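Local coordinates for protein alpha-1,4-endofucoidanase (Mariniflexile fucanivorans, PDB 6DLH) that hydrolyses fucoidan as an endo-acting, retaining glycoside hydrolase of family 107, cutting alpha-1,4 linkages within the fucan chain, at residues A[670-675]-A[711-716]; A[626-631]-A[663-668]. One frame throughout, in Å; residues are numbered along the deposited sequence.

Contact 1: residues A[670-675]-A[711-716]. With CA (calcium ion), chain F.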
loop_
_atom_site.group_PDB
_atom_site.type_symbol
_atom_site.label_atom_id
_atom_site.label_comp_id
_atom_site.label_asym_id
_atom_site.label_seq_id
_atom_site.Cartn_x
_atom_site.Cartn_y
_atom_site.Cartn_z
ATOM N N ASP A 670 34.226 -18.357 6.401
ATOM C CA ASP A 670 34.477 -19.772 6.626
ATOM C C ASP A 670 33.433 -20.302 7.602
ATOM O O ASP A 670 32.939 -19.557 8.446
ATOM C CB ASP A 670 35.877 -20.016 7.202
ATOM C CG ASP A 670 37.009 -19.459 6.353
ATOM O OD1 ASP A 670 36.950 -19.627 5.116
ATOM O OD2 ASP A 670 37.940 -18.855 6.937
ATOM N N ALA A 671 33.104 -21.592 7.469
ATOM C CA ALA A 671 32.346 -22.306 8.485
ATOM C C ALA A 671 33.107 -22.242 9.811
ATOM O O ALA A 671 34.325 -22.409 9.835
ATOM C CB ALA A 671 32.107 -23.730 8.032
ATOM N N LEU A 672 32.389 -21.959 10.906
ATOM C CA LEU A 672 33.009 -21.808 12.214
ATOM C C LEU A 672 32.581 -22.958 13.123
ATOM O O LEU A 672 31.516 -23.551 12.933
ATOM C CB LEU A 672 32.607 -20.468 12.840
ATOM C CG LEU A 672 33.169 -19.191 12.209
ATOM C CD1 LEU A 672 34.472 -19.446 11.462
ATOM C CD2 LEU A 672 32.145 -18.535 11.297
ATOM N N THR A 673 33.433 -23.248 14.113
ATOM C CA THR A 673 33.125 -24.173 15.193
ATOM C C THR A 673 33.373 -23.458 16.519
ATOM O O THR A 673 34.357 -22.741 16.657
ATOM C CB THR A 673 33.940 -25.470 15.067
ATOM O OG1 THR A 673 33.762 -26.024 13.762
ATOM C CG2 THR A 673 33.578 -26.511 16.106
ATOM N N ILE A 674 32.442 -23.620 17.465
ATOM C CA ILE A 674 32.632 -23.163 18.833
ATOM C C ILE A 674 32.693 -24.393 19.740
ATOM O O ILE A 674 31.771 -25.210 19.778
ATOM C CB ILE A 674 31.559 -22.136 19.266
ATOM C CG1 ILE A 674 31.473 -20.960 18.288
ATOM C CG2 ILE A 674 31.804 -21.657 20.691
ATOM C CD1 ILE A 674 30.512 -19.870 18.702
ATOM N N THR A 675 33.829 -24.532 20.427
ATOM C CA THR A 675 34.029 -25.567 21.427
ATOM C C THR A 675 34.247 -24.891 22.778
ATOM O O THR A 675 34.772 -23.783 22.849
ATOM C CB THR A 675 35.191 -26.490 21.037
ATOM O OG1 THR A 675 36.336 -25.649 20.913
ATOM C CG2 THR A 675 34.962 -27.220 19.730
ATOM N N PHE A 711 35.403 -20.011 25.413
ATOM C CA PHE A 711 34.958 -20.708 24.219
ATOM C C PHE A 711 35.930 -20.436 23.077
ATOM O O PHE A 711 36.473 -19.341 22.957
ATOM C CB PHE A 711 33.513 -20.327 23.864
ATOM C CG PHE A 711 32.460 -20.920 24.772
ATOM C CD1 PHE A 711 32.046 -20.255 25.919
ATOM C CD2 PHE A 711 31.887 -22.155 24.490
ATOM C CE1 PHE A 711 31.081 -20.803 26.753
ATOM C CE2 PHE A 711 30.926 -22.705 25.328
ATOM C CZ PHE A 711 30.527 -22.029 26.462
ATOM N N ASN A 712 36.136 -21.447 22.236
ATOM C CA ASN A 712 37.098 -21.316 21.159
ATOM C C ASN A 712 36.375 -21.354 19.816
ATOM O O ASN A 712 35.492 -22.182 19.602
ATOM C CB ASN A 712 38.275 -22.288 21.301
ATOM C CG ASN A 712 39.258 -22.176 20.156
ATOM O OD1 ASN A 712 40.265 -21.476 20.259
ATOM N ND2 ASN A 712 38.958 -22.833 19.045
ATOM N N LEU A 713 36.806 -20.454 18.925
ATOM C CA LEU A 713 36.216 -20.225 17.620
ATOM C C LEU A 713 37.311 -20.405 16.566
ATOM O O LEU A 713 38.254 -19.619 16.527
ATOM C CB LEU A 713 35.680 -18.790 17.675
ATOM C CG LEU A 713 35.007 -18.232 16.426
ATOM C CD1 LEU A 713 33.719 -18.981 16.106
ATOM C CD2 LEU A 713 34.730 -16.750 16.621
ATOM N N SER A 714 37.186 -21.428 15.704
ATOM C CA SER A 714 38.386 -22.029 15.134
ATOM C C SER A 714 38.494 -21.977 13.608
ATOM O O SER A 714 39.607 -22.045 13.092
ATOM C CB SER A 714 38.599 -23.433 15.648
ATOM O OG SER A 714 37.783 -24.363 14.947
ATOM N N ASP A 715 37.366 -21.904 12.888
ATOM C CA ASP A 715 37.349 -22.157 11.448
ATOM C C ASP A 715 38.162 -23.413 11.111
ATOM O O ASP A 715 37.969 -24.460 11.727
ATOM C CB ASP A 715 37.591 -20.898 10.597
ATOM C CG ASP A 715 39.031 -20.443 10.385
ATOM O OD1 ASP A 715 39.953 -21.259 10.561
ATOM O OD2 ASP A 715 39.220 -19.266 10.011
ATOM N N ASP A 716 39.066 -23.302 10.130
ATOM C CA ASP A 716 39.866 -24.431 9.680
ATOM C C ASP A 716 41.270 -24.382 10.278
ATOM O O ASP A 716 41.840 -25.427 10.581
ATOM C CB ASP A 716 39.916 -24.520 8.151
ATOM C CG ASP A 716 38.964 -25.544 7.553
ATOM O OD1 ASP A 716 38.574 -26.485 8.278
ATOM O OD2 ASP A 716 38.624 -25.397 6.361
HETATM CA CA CA F . 38.953 -17.573 8.429
#

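Contact 2: residues A[626-631]-A[663-668]. With CA (calcium ion), chain F.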
loop_
_atom_site.group_PDB
_atom_site.type_symbol
_atom_site.label_atom_id
_atom_site.label_comp_id
_atom_site.label_asym_id
_atom_site.label_seq_id
_atom_site.Cartn_x
_atom_site.Cartn_y
_atom_site.Cartn_z
ATOM N N ALA A 626 29.578 -4.303 10.709
ATOM C CA ALA A 626 30.283 -3.326 11.526
ATOM C C ALA A 626 30.398 -3.841 12.956
ATOM O O ALA A 626 29.653 -4.737 13.354
ATOM C CB ALA A 626 29.562 -2.000 11.481
ATOM N N GLY A 627 31.346 -3.267 13.711
ATOM C CA GLY A 627 31.479 -3.532 15.136
ATOM C C GLY A 627 32.551 -4.568 15.475
ATOM O O GLY A 627 32.840 -4.793 16.648
ATOM N N PHE A 628 33.126 -5.201 14.446
ATOM C CA PHE A 628 34.173 -6.194 14.628
ATOM C C PHE A 628 35.505 -5.628 14.147
ATOM O O PHE A 628 35.528 -4.726 13.314
ATOM C CB PHE A 628 33.843 -7.473 13.857
ATOM C CG PHE A 628 32.600 -8.186 14.321
ATOM C CD1 PHE A 628 32.621 -8.987 15.452
ATOM C CD2 PHE A 628 31.408 -8.064 13.621
ATOM C CE1 PHE A 628 31.476 -9.649 15.871
ATOM C CE2 PHE A 628 30.265 -8.729 14.041
ATOM C CZ PHE A 628 30.300 -9.520 15.167
ATOM N N THR A 629 36.602 -6.181 14.680
ATOM C CA THR A 629 37.952 -5.769 14.325
ATOM C C THR A 629 38.650 -6.889 13.553
ATOM O O THR A 629 38.891 -7.968 14.092
ATOM C CB THR A 629 38.750 -5.344 15.566
ATOM O OG1 THR A 629 37.970 -4.392 16.290
ATOM C CG2 THR A 629 40.100 -4.750 15.227
ATOM N N ASN A 630 38.964 -6.607 12.282
ATOM C CA ASN A 630 39.742 -7.499 11.441
ATOM C C ASN A 630 41.165 -7.555 11.986
ATOM O O ASN A 630 41.761 -6.519 12.263
ATOM C CB ASN A 630 39.701 -7.055 9.976
ATOM C CG ASN A 630 40.444 -7.976 9.031
ATOM O OD1 ASN A 630 41.402 -7.563 8.385
ATOM N ND2 ASN A 630 40.011 -9.222 8.928
ATOM N N LEU A 631 41.688 -8.773 12.160
ATOM C CA LEU A 631 43.028 -8.947 12.700
ATOM C C LEU A 631 44.028 -9.106 11.557
ATOM O O LEU A 631 45.231 -8.944 11.756
ATOM C CB LEU A 631 43.041 -10.136 13.671
ATOM C CG LEU A 631 42.286 -9.925 14.986
ATOM C CD1 LEU A 631 42.202 -11.218 15.780
ATOM C CD2 LEU A 631 42.918 -8.825 15.828
ATOM N N ASP A 663 27.636 -11.828 17.508
ATOM C CA ASP A 663 28.496 -12.213 18.617
ATOM C C ASP A 663 29.903 -12.562 18.125
ATOM O O ASP A 663 30.868 -12.414 18.873
ATOM C CB ASP A 663 27.859 -13.335 19.442
ATOM C CG ASP A 663 26.479 -12.975 19.974
ATOM O OD1 ASP A 663 26.399 -12.061 20.821
ATOM O OD2 ASP A 663 25.498 -13.611 19.531
ATOM N N TYR A 664 30.005 -13.011 16.868
ATOM C CA TYR A 664 31.246 -13.531 16.317
ATOM C C TYR A 664 31.206 -13.428 14.793
ATOM O O TYR A 664 30.153 -13.607 14.179
ATOM C CB TYR A 664 31.490 -14.974 16.784
ATOM C CG TYR A 664 30.480 -15.988 16.308
ATOM C CD1 TYR A 664 30.600 -16.581 15.060
ATOM C CD2 TYR A 664 29.400 -16.359 17.097
ATOM C CE1 TYR A 664 29.671 -17.504 14.603
ATOM C CE2 TYR A 664 28.462 -17.284 16.657
ATOM C CZ TYR A 664 28.597 -17.856 15.402
ATOM O OH TYR A 664 27.690 -18.766 14.937
ATOM N N TYR A 665 32.376 -13.177 14.195
ATOM C CA TYR A 665 32.469 -12.878 12.776
ATOM C C TYR A 665 33.765 -13.441 12.192
ATOM O O TYR A 665 34.815 -13.386 12.827
ATOM C CB TYR A 665 32.418 -11.362 12.580
ATOM C CG TYR A 665 32.143 -10.899 11.172
ATOM C CD1 TYR A 665 30.998 -11.295 10.498
ATOM C CD2 TYR A 665 33.011 -10.034 10.524
ATOM C CE1 TYR A 665 30.732 -10.859 9.209
ATOM C CE2 TYR A 665 32.756 -9.578 9.239
ATOM C CZ TYR A 665 31.612 -9.993 8.582
ATOM O OH TYR A 665 31.351 -9.551 7.319
ATOM N N ASP A 666 33.671 -13.951 10.958
ATOM C CA ASP A 666 34.827 -14.414 10.209
ATOM C C ASP A 666 34.896 -13.684 8.870
ATOM O O ASP A 666 34.025 -13.861 8.019
ATOM C CB ASP A 666 34.791 -15.931 10.009
ATOM C CG ASP A 666 35.943 -16.436 9.155
ATOM O OD1 ASP A 666 37.099 -16.350 9.621
ATOM O OD2 ASP A 666 35.678 -16.886 8.021
ATOM N N PHE A 667 35.975 -12.918 8.672
ATOM C CA PHE A 667 36.108 -12.010 7.542
ATOM C C PHE A 667 36.228 -12.739 6.202
ATOM O O PHE A 667 36.266 -12.086 5.162
ATOM C CB PHE A 667 37.250 -11.021 7.783
ATOM C CG PHE A 667 36.915 -9.941 8.780
ATOM C CD1 PHE A 667 36.312 -8.758 8.372
ATOM C CD2 PHE A 667 37.182 -10.112 10.131
ATOM C CE1 PHE A 667 36.001 -7.763 9.290
ATOM C CE2 PHE A 667 36.865 -9.120 11.048
ATOM C CZ PHE A 667 36.278 -7.944 10.627
ATOM N N GLU A 668 36.262 -14.078 6.214
ATOM C CA GLU A 668 36.359 -14.828 4.968
ATOM C C GLU A 668 35.107 -15.677 4.768
ATOM O O GLU A 668 34.941 -16.311 3.726
ATOM C CB GLU A 668 37.642 -15.666 4.902
ATOM C CG GLU A 668 38.926 -14.857 5.005
ATOM C CD GLU A 668 39.277 -14.411 6.415
ATOM O OE1 GLU A 668 38.796 -15.048 7.368
ATOM O OE2 GLU A 668 40.027 -13.423 6.561
HETATM CA CA CA F . 38.953 -17.573 8.429
#

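Contact 1: residues A[670-675]-A[711-716]
Asp670 and Asp715 meet at a calcium ion, each giving one carboxylate oxygen: Asp670 OD2 lies 2.2 Å and Asp715 OD2 2.3 Å from the metal. The two carboxylate planes stand 83° apart, and the calcium probably offsets the repulsion between their neighbouring oxygens. Gly634 O, Asp666 and Glu668 complete the site, while the other oxygen of Asp715, OD1, accepts a hydrogen bond from Thr717 N. Away from the metal the backbones pair antiparallel. Asn712 N donates to Thr675 O at 2.8 Å, Thr675 N returns a bond to Asn712 O, and beyond the regular strand Ser714 N makes a longer, bent bond to Thr673 O (136° at the hydrogen). Ser714 OG, 4.0 Å from Thr673 CB, also donates to Asp715 O from above the carbonyl plane. An alanine here would take away this donor to Asp715 O, and the calcium-binding loop would probably be held less firmly. Leu713, its CG anti to the backbone N (chi1 179°), packs CD1 against Ile674 CG1 (3.7 Å) on their shared face and, beyond the strand, against Leu672 CB; Leu672 CD1 reaches Asp715 CB at 3.5 Å. Ile674 CG2 meets Phe711 CD2; Thr675 and Asn712 lie side by side on the opposite face. The arrangement is an edge-strand pairing of an Ig-like beta domain that runs out into a calcium site at its loop end.

Contact 2: residues A[626-631]-A[663-668]
Phe628 lays one face of its ring on Tyr665: CB of the tyrosine sits over the ring centre, 3.5 Å from the centroid and only 5° off the normal, a CH-pi contact. The two rings are nearly parallel but slid apart, with centroids separated by 5.1 Å, and hardly overlap. At its edge the Phe628 ring has CE1 near the carbonyl carbon of Asp663. Phe667 is covered on both faces. Tyr665 CD2 lies over the centre of one, and on the other Asn630 ND2 stands 3.1 Å above the plane, displaced toward the rim. The Asn630 amide is tilted 70° to the ring, and CB of the same residue is 3.6 Å from the ring centroid. CG of Asn630 is anti to the backbone N (chi1 -177°), and from there ND2 comes over the ring near CG and CD2 of Phe667. Phe667 CE1 in turn lies in plane at the edge of the Tyr665 ring, and Phe667 CZ approaches Phe628 CB at 4.1 Å.

Asp666 and Glu668, the neighbours of Phe667 in sequence, bind calcium through OD1 at 2.5 Å and OE1 at 2.7 Å, linking the aromatic packing to the metal site through the backbone. Tyr665 OH is hydrogen-bonded to His624 ND1 and Val625 N, and the Tyr665 side chain touches Ala544, Leu545 and Ala595. The contact thus joins the linker between strands 613-623 and 642-649 to the calcium loop between strands 654-659 and 674-678, at the junction of two successive Ig-like domains.

Along the chain the two contacts follow in series, neither nested nor crossed. Contact 2 closes first: from the linker at 626-631 the chain passes Gly634 and strands 642-649 and 654-659 before returning at 663-668. After a single intervening residue contact 1 opens, and its loop runs through strands 674-678, 684-689, 692-697 and 705-713 to end at 711-716. The two meet at the same calcium ion, which takes two side-chain ligands from each, and in apolar packing farther from it: Tyr664 CB lies 3.7 Å from Leu713 CD2, while Leu672 CD1 touches Asp666 CB nearer the ion. Together they tie the interdomain linker to the sheet edge of the last Ig-like domain in this chain.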